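Local structure of oligopeptide-binding protein oppA (Lactococcus lactis, 3DRF) at residues Gly68-Phe73 and Leu219-Phe224; Asp105-Trp108 and Ser112-Thr115; Leu327-Val332 and Arg402-Lys407. The protein captures oligopeptides as the receptor of the OppABCDF ABC transporter, closing its two lobes around a bound peptide in the manner of a venus fly-trap. All blocks are in the same frame, centred on the assembly; numbering follows the deposited sequence. Where two conformers were deposited one is given.

Contact 1. Residues Gly68-Phe73 and Leu219-Phe224; sequences GQDGLF and LVTGPF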
# COMPACT_ATOMS: atom_id res chain seq x y z
N GLY A 68 -8.58 -9.73 8.12
CA GLY A 68 -7.65 -8.82 7.42
C GLY A 68 -6.39 -9.51 6.88
O GLY A 68 -5.31 -9.06 7.07
N GLN A 69 -6.61 -10.65 6.27
CA GLN A 69 -5.53 -11.59 5.80
C GLN A 69 -4.69 -12.10 6.99
O GLN A 69 -3.52 -12.25 6.94
CB GLN A 69 -4.71 -10.93 4.67
CG GLN A 69 -5.58 -10.58 3.48
CD GLN A 69 -4.92 -9.61 2.50
OE1 GLN A 69 -4.96 -9.81 1.32
NE2 GLN A 69 -4.29 -8.61 3.03
N ASP A 70 -5.43 -12.40 8.05
CA ASP A 70 -4.95 -13.14 9.23
C ASP A 70 -3.82 -12.44 10.00
O ASP A 70 -2.84 -12.98 10.39
CB ASP A 70 -4.67 -14.61 8.85
CG ASP A 70 -5.93 -15.29 8.34
OD1 ASP A 70 -6.97 -15.04 8.96
OD2 ASP A 70 -5.84 -15.99 7.38
N GLY A 71 -4.09 -11.17 10.21
CA GLY A 71 -3.28 -10.35 11.10
C GLY A 71 -3.32 -10.85 12.54
O GLY A 71 -4.36 -11.34 13.00
N LEU A 72 -2.19 -10.75 13.23
CA LEU A 72 -2.03 -11.36 14.56
C LEU A 72 -2.13 -10.42 15.77
O LEU A 72 -2.50 -10.85 16.80
CB LEU A 72 -0.64 -12.04 14.64
CG LEU A 72 -0.49 -13.31 13.82
CD1 LEU A 72 0.94 -13.76 13.92
CD2 LEU A 72 -1.49 -14.44 14.32
N PHE A 73 -1.72 -9.17 15.59
CA PHE A 73 -1.45 -8.30 16.77
C PHE A 73 -2.46 -7.16 16.92
O PHE A 73 -2.88 -6.56 15.99
CB PHE A 73 -0.04 -7.71 16.66
CG PHE A 73 1.04 -8.74 16.45
CD1 PHE A 73 1.26 -9.71 17.42
CD2 PHE A 73 1.82 -8.73 15.31
CE1 PHE A 73 2.25 -10.71 17.24
CE2 PHE A 73 2.82 -9.73 15.11
CZ PHE A 73 3.03 -10.73 16.09
N LEU A 219 -8.91 -20.94 4.25
CA LEU A 219 -9.08 -20.88 5.70
C LEU A 219 -8.68 -19.50 6.23
O LEU A 219 -7.75 -18.88 5.75
CB LEU A 219 -8.25 -21.96 6.43
CG LEU A 219 -8.49 -23.41 5.97
CD1 LEU A 219 -7.69 -24.40 6.87
CD2 LEU A 219 -10.01 -23.74 6.03
N VAL A 220 -9.39 -19.07 7.27
CA VAL A 220 -9.11 -17.78 7.93
C VAL A 220 -9.19 -17.94 9.43
O VAL A 220 -9.54 -18.96 9.97
CB VAL A 220 -10.07 -16.66 7.46
CG1 VAL A 220 -10.04 -16.56 5.91
CG2 VAL A 220 -11.53 -16.95 7.96
N THR A 221 -8.80 -16.87 10.09
CA THR A 221 -8.69 -16.86 11.56
C THR A 221 -9.60 -15.79 12.26
O THR A 221 -9.65 -15.74 13.43
CB THR A 221 -7.21 -16.57 12.02
OG1 THR A 221 -6.83 -15.23 11.67
CG2 THR A 221 -6.22 -17.60 11.43
N GLY A 222 -10.28 -14.97 11.49
CA GLY A 222 -11.00 -13.83 12.02
C GLY A 222 -12.41 -14.17 12.57
O GLY A 222 -12.82 -15.28 12.60
N PRO A 223 -13.14 -13.12 12.96
CA PRO A 223 -14.47 -13.35 13.60
C PRO A 223 -15.50 -13.90 12.62
O PRO A 223 -16.43 -14.56 13.07
CB PRO A 223 -14.86 -11.95 14.16
CG PRO A 223 -13.93 -10.96 13.44
CD PRO A 223 -12.66 -11.73 13.08
N PHE A 224 -15.33 -13.69 11.34
CA PHE A 224 -16.18 -14.25 10.29
C PHE A 224 -15.31 -15.09 9.34
O PHE A 224 -14.14 -14.91 9.24
CB PHE A 224 -16.88 -13.14 9.45
CG PHE A 224 -17.90 -12.31 10.25
CD1 PHE A 224 -19.24 -12.62 10.18
CD2 PHE A 224 -17.49 -11.29 11.08
CE1 PHE A 224 -20.17 -11.92 10.94
CE2 PHE A 224 -18.40 -10.56 11.85
CZ PHE A 224 -19.76 -10.87 11.77
O HOH W 1 -5.31 -14.05 13.65
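Asp70 is the first residue of Gly68-Phe73 to meet the other loop, and most of the contact rests on its carboxylate. It ends a run of three residues with left-handed backbone angles, and its CB points toward Leu219-Phe224, where Thr221 has the nearest CA. One oxygen does the work. Asp70 OD1 accepts a hydrogen bond of 2.7 Å from Thr221 OG1 and a second, of 2.8 Å, from Thr221 N. Because Thr221 has its hydroxyl between the backbone N and the carbonyl carbon (chi1 67°), OG1 and N form a pincer that closes on OD1 from one face of the carboxylate, each donor about 40° out of its plane. Both loops belong to a binding protein of solute-binding family 5: Leu219-Phe224 runs into the edge strand 224-230 of a mixed sheet, while Gly68-Phe73 leads from helix 57-62 to the short strand 74-75. Replacing Asp70 by an alanine is likely to leave the amide and hydroxyl of Thr221 without their shared acceptor, with a bridging water as the hydroxyl's remaining partner here. At Gly71 the link passes through this water, which donates to Gly71 O at 2.9 Å and to Thr221 OG1 at 2.8 Å, so the hydroxyl donates a hydrogen bond to Asp70 and accepts one from the water. Beyond Gly71 the chain leaves Thr221, and the backbone of Leu72 bonds to Ala87 and Glu192.

Contact 2. Residues Asp105-Trp108 and Ser112-Thr115; sequences DLKW and SEVT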
# COMPACT_ATOMS: atom_id res chain seq x y z
N ASP A 105 -5.75 -21.05 22.01
CA ASP A 105 -7.03 -21.35 21.32
C ASP A 105 -7.21 -20.67 19.95
O ASP A 105 -8.26 -20.57 19.43
CB ASP A 105 -8.25 -21.11 22.22
CG ASP A 105 -8.31 -19.72 22.77
OD1 ASP A 105 -7.37 -18.91 22.64
OD2 ASP A 105 -9.35 -19.41 23.40
N LEU A 106 -6.12 -20.17 19.43
CA LEU A 106 -6.15 -19.66 18.05
C LEU A 106 -6.22 -20.81 17.03
O LEU A 106 -5.33 -21.59 16.96
CB LEU A 106 -4.90 -18.76 17.79
CG LEU A 106 -4.81 -18.15 16.40
CD1 LEU A 106 -5.99 -17.17 16.13
CD2 LEU A 106 -3.40 -17.45 16.22
N LYS A 107 -7.29 -20.80 16.28
CA LYS A 107 -7.59 -21.83 15.29
C LYS A 107 -7.89 -21.22 13.91
O LYS A 107 -8.24 -20.10 13.79
CB LYS A 107 -8.82 -22.64 15.80
CG LYS A 107 -8.57 -23.44 17.10
CD LYS A 107 -9.86 -24.19 17.49
CE LYS A 107 -9.62 -24.92 18.78
NZ LYS A 107 -8.56 -25.87 18.45
N TRP A 108 -7.72 -22.04 12.91
CA TRP A 108 -8.28 -21.80 11.57
C TRP A 108 -9.78 -22.11 11.54
O TRP A 108 -10.31 -22.78 12.43
CB TRP A 108 -7.58 -22.75 10.54
CG TRP A 108 -6.08 -22.40 10.39
CD1 TRP A 108 -5.05 -23.09 10.92
CD2 TRP A 108 -5.52 -21.23 9.78
NE1 TRP A 108 -3.86 -22.46 10.63
CE2 TRP A 108 -4.14 -21.31 9.95
CE3 TRP A 108 -6.06 -20.17 9.04
CZ2 TRP A 108 -3.26 -20.36 9.41
CZ3 TRP A 108 -5.19 -19.21 8.52
CH2 TRP A 108 -3.79 -19.32 8.72
N SER A 112 -8.73 -26.50 12.90
CA SER A 112 -7.33 -26.88 13.11
C SER A 112 -6.54 -25.76 13.82
O SER A 112 -6.96 -24.63 13.84
CB SER A 112 -6.66 -27.24 11.77
OG SER A 112 -6.57 -26.08 10.92
N GLU A 113 -5.48 -26.18 14.46
CA GLU A 113 -4.70 -25.20 15.23
C GLU A 113 -3.86 -24.31 14.34
O GLU A 113 -3.30 -24.75 13.35
CB GLU A 113 -3.74 -25.90 16.20
CG GLU A 113 -4.41 -26.62 17.35
CD GLU A 113 -5.11 -25.68 18.31
OE1 GLU A 113 -4.49 -24.68 18.74
OE2 GLU A 113 -6.29 -25.93 18.65
N VAL A 114 -3.84 -23.01 14.68
CA VAL A 114 -2.77 -22.15 14.17
C VAL A 114 -1.48 -22.35 14.95
O VAL A 114 -1.48 -22.34 16.19
CB VAL A 114 -3.17 -20.66 14.23
CG1 VAL A 114 -2.08 -19.80 13.61
CG2 VAL A 114 -4.50 -20.44 13.54
N THR A 115 -0.43 -22.68 14.24
CA THR A 115 0.84 -23.10 14.86
C THR A 115 2.01 -22.22 14.48
O THR A 115 1.96 -21.41 13.59
CB THR A 115 1.22 -24.58 14.38
OG1 THR A 115 1.58 -24.54 13.00
CG2 THR A 115 0.03 -25.56 14.66
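Val114 and Trp108 meet at about a right angle, the valine pressing one methyl onto the indole. Val114 CG2 stands 3.6 Å from the centroid of the Trp108 five-membered ring and only 12° off the ring normal, a CH-pi contact over the face. With CG1 anti to the backbone N (chi1 -176°), CG2 is the branch turned to the ring, while Val114 CG1 faces Leu106 CD2 at 3.8 Å. Leu106 also closes on the other methyl, its CG lying 3.7 Å from Val114 CG2, so that methyl is shared between leucine and indole. The edge of the indole is treated differently: Trp108 CD1 has Ser112 OG at 3.4 Å, near the ring plane, with Glu113 O close by. The hydroxyl of Ser112 is bonded to Asp110, and Trp108 NE1 to Asp118 of helix 116-127. The backbones form a single antiparallel bridge, at Lys107 and Glu113, across a short turn. These two are a non-hydrogen-bonded pair, flanked by bonds from Val114 N to Leu106 O (3.1 Å) and from Trp108 N to Ser112 O (2.9 Å). On this pair Lys107 NZ and Glu113 OE2 make a salt bridge, although Glu113 has two conformers and the modelled 2.3 Å is too short to be trusted in detail. Glu113 OE1 also pairs with Lys169, which bonds Val114 O as well. The chemistry divides the contact: a buried apolar cluster holds the indole by its face, polar groups meet its edge and N-H, and the charged pair sits at the partly exposed side, where Lys169 probably shares the charge of Glu113.

Contact 3. Residues Leu327-Val332 and Arg402-Lys407; sequences LQDQNV and REKDGK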
# COMPACT_ATOMS: atom_id res chain seq x y z
N LEU A 327 14.09 11.69 -18.93
CA LEU A 327 13.90 11.72 -17.47
C LEU A 327 15.13 11.40 -16.65
O LEU A 327 15.11 11.55 -15.49
CB LEU A 327 12.73 10.81 -17.05
CG LEU A 327 11.37 11.37 -17.53
CD1 LEU A 327 10.28 10.24 -17.44
CD2 LEU A 327 10.94 12.61 -16.81
N GLN A 328 16.21 10.97 -17.31
CA GLN A 328 17.53 10.87 -16.67
C GLN A 328 18.02 12.26 -16.26
O GLN A 328 18.85 12.33 -15.46
CB GLN A 328 18.56 10.28 -17.66
CG GLN A 328 18.40 8.81 -18.02
CD GLN A 328 19.35 8.39 -19.18
OE1 GLN A 328 19.11 8.62 -20.34
NE2 GLN A 328 20.44 7.75 -18.81
N ASP A 329 17.53 13.31 -16.91
CA ASP A 329 17.96 14.71 -16.61
C ASP A 329 17.17 15.19 -15.38
O ASP A 329 15.98 15.37 -15.45
CB ASP A 329 17.70 15.66 -17.81
CG ASP A 329 18.67 15.45 -19.03
OD1 ASP A 329 19.79 15.07 -18.79
OD2 ASP A 329 18.30 15.78 -20.14
N GLN A 330 17.88 15.40 -14.28
CA GLN A 330 17.28 15.95 -13.07
C GLN A 330 16.42 17.21 -13.30
O GLN A 330 15.40 17.34 -12.77
CB GLN A 330 18.36 16.23 -12.02
CG GLN A 330 17.85 16.59 -10.67
CD GLN A 330 18.98 16.51 -9.64
OE1 GLN A 330 20.14 16.56 -10.01
NE2 GLN A 330 18.67 16.52 -8.45
N ASN A 331 16.88 18.13 -14.13
CA ASN A 331 16.09 19.35 -14.44
C ASN A 331 14.75 19.04 -15.06
O ASN A 331 13.82 19.72 -14.83
CB ASN A 331 16.90 20.29 -15.37
CG ASN A 331 17.93 21.11 -14.61
OD1 ASN A 331 18.47 20.66 -13.67
ND2 ASN A 331 18.18 22.33 -15.05
N VAL A 332 14.73 18.03 -15.94
CA VAL A 332 13.45 17.58 -16.55
C VAL A 332 12.44 17.05 -15.51
O VAL A 332 11.33 17.39 -15.51
CB VAL A 332 13.73 16.55 -17.67
CG1 VAL A 332 12.42 16.04 -18.30
CG2 VAL A 332 14.59 17.23 -18.79
N ARG A 402 10.00 21.34 -26.85
CA ARG A 402 11.45 21.41 -26.67
C ARG A 402 12.20 20.23 -27.24
O ARG A 402 11.63 19.18 -27.39
CB ARG A 402 11.77 21.56 -25.18
CG ARG A 402 11.24 22.91 -24.56
CD ARG A 402 11.45 22.89 -23.05
NE ARG A 402 10.93 24.12 -22.42
CZ ARG A 402 11.58 25.27 -22.37
NH1 ARG A 402 12.79 25.33 -22.84
NH2 ARG A 402 11.07 26.31 -21.76
N GLU A 403 13.47 20.47 -27.58
CA GLU A 403 14.34 19.48 -28.20
C GLU A 403 15.77 19.65 -27.65
O GLU A 403 16.17 20.69 -27.29
CB GLU A 403 14.39 19.68 -29.72
CG GLU A 403 13.04 19.67 -30.44
CD GLU A 403 13.15 19.93 -31.93
OE1 GLU A 403 14.28 19.98 -32.39
OE2 GLU A 403 12.16 20.04 -32.56
N LYS A 404 16.51 18.55 -27.65
CA LYS A 404 17.91 18.55 -27.28
C LYS A 404 18.64 17.66 -28.27
O LYS A 404 18.37 16.49 -28.34
CB LYS A 404 18.10 18.03 -25.86
CG LYS A 404 19.60 18.05 -25.43
CD LYS A 404 19.83 17.42 -24.08
CE LYS A 404 19.50 18.41 -23.00
NZ LYS A 404 19.97 17.99 -21.61
N ASP A 405 19.53 18.27 -29.05
CA ASP A 405 20.28 17.60 -30.10
C ASP A 405 19.36 16.78 -30.98
O ASP A 405 19.64 15.63 -31.26
CB ASP A 405 21.36 16.72 -29.49
CG ASP A 405 22.41 16.26 -30.55
OD1 ASP A 405 22.65 16.96 -31.56
OD2 ASP A 405 22.93 15.16 -30.34
N GLY A 406 18.27 17.37 -31.43
CA GLY A 406 17.29 16.71 -32.26
C GLY A 406 16.26 15.78 -31.58
O GLY A 406 15.31 15.45 -32.22
N LYS A 407 16.50 15.35 -30.35
CA LYS A 407 15.51 14.52 -29.59
C LYS A 407 14.34 15.42 -29.14
O LYS A 407 14.57 16.38 -28.50
CB LYS A 407 16.21 13.89 -28.37
CG LYS A 407 15.34 13.11 -27.37
CD LYS A 407 14.34 12.11 -27.92
CE LYS A 407 13.72 11.27 -26.75
NZ LYS A 407 12.93 10.03 -27.16
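Asp329 and Lys404 reach for each other from opposite directions, bridging a CA-CA separation of 11.3 Å with side chains alone. Lys404 supplies most of the span. It leaves its strand with CG anti to the backbone N (chi1 -179°), stays extended through the next torsion, then bends at chi3 (-81°), which brings its ammonium to the carboxylate. Asp329 needs less reach: its CG lies beside the backbone N and its CB already points to the lysine. The salt bridge joins Lys404 NZ to Asp329 OD2 at 3.1 Å, and the ammonium approaches from above the carboxylate, 46° out of its plane. The same oxygen accepts a hydrogen bond from Trp393 NE1, and Lys404 NZ has a second carboxylate in Asp391. Two elements of the fold are joined. Asp329 is the N-cap residue of helix 330-339, though its side chain makes no capping bond, and Lys404 opens a type I' turn, closed at Lys407, which joins strands 401-404 and 407-414 in a hairpin. A lysine gripped by two carboxylates is likely to be fixed in direction, with its charge balanced by both, and the carboxylate at the helix start probably suits the positive end of the helix dipole.

Overall arrangement
Contacts 1 and 2 are neighbours, their centres 11 Å apart, whereas contact 3 lies on the opposite side of the chain's centre, its centre about 50 Å from that of contact 1 and about 59 Å from that of contact 2. The first two touch: the six-membered end of the Trp108 indole, in contact 2, packs on Asp70 and Thr221 of contact 1, CZ3 lying 3.5 Å from Asp70 OD2. Contact 1 is buried and ties distant loops through a carboxylate, a threonine and a water. Contact 2, partly buried, is local in sequence and chiefly apolar within. Contact 3, at the surface, relies on a single long-armed salt bridge between a helix start and a hairpin.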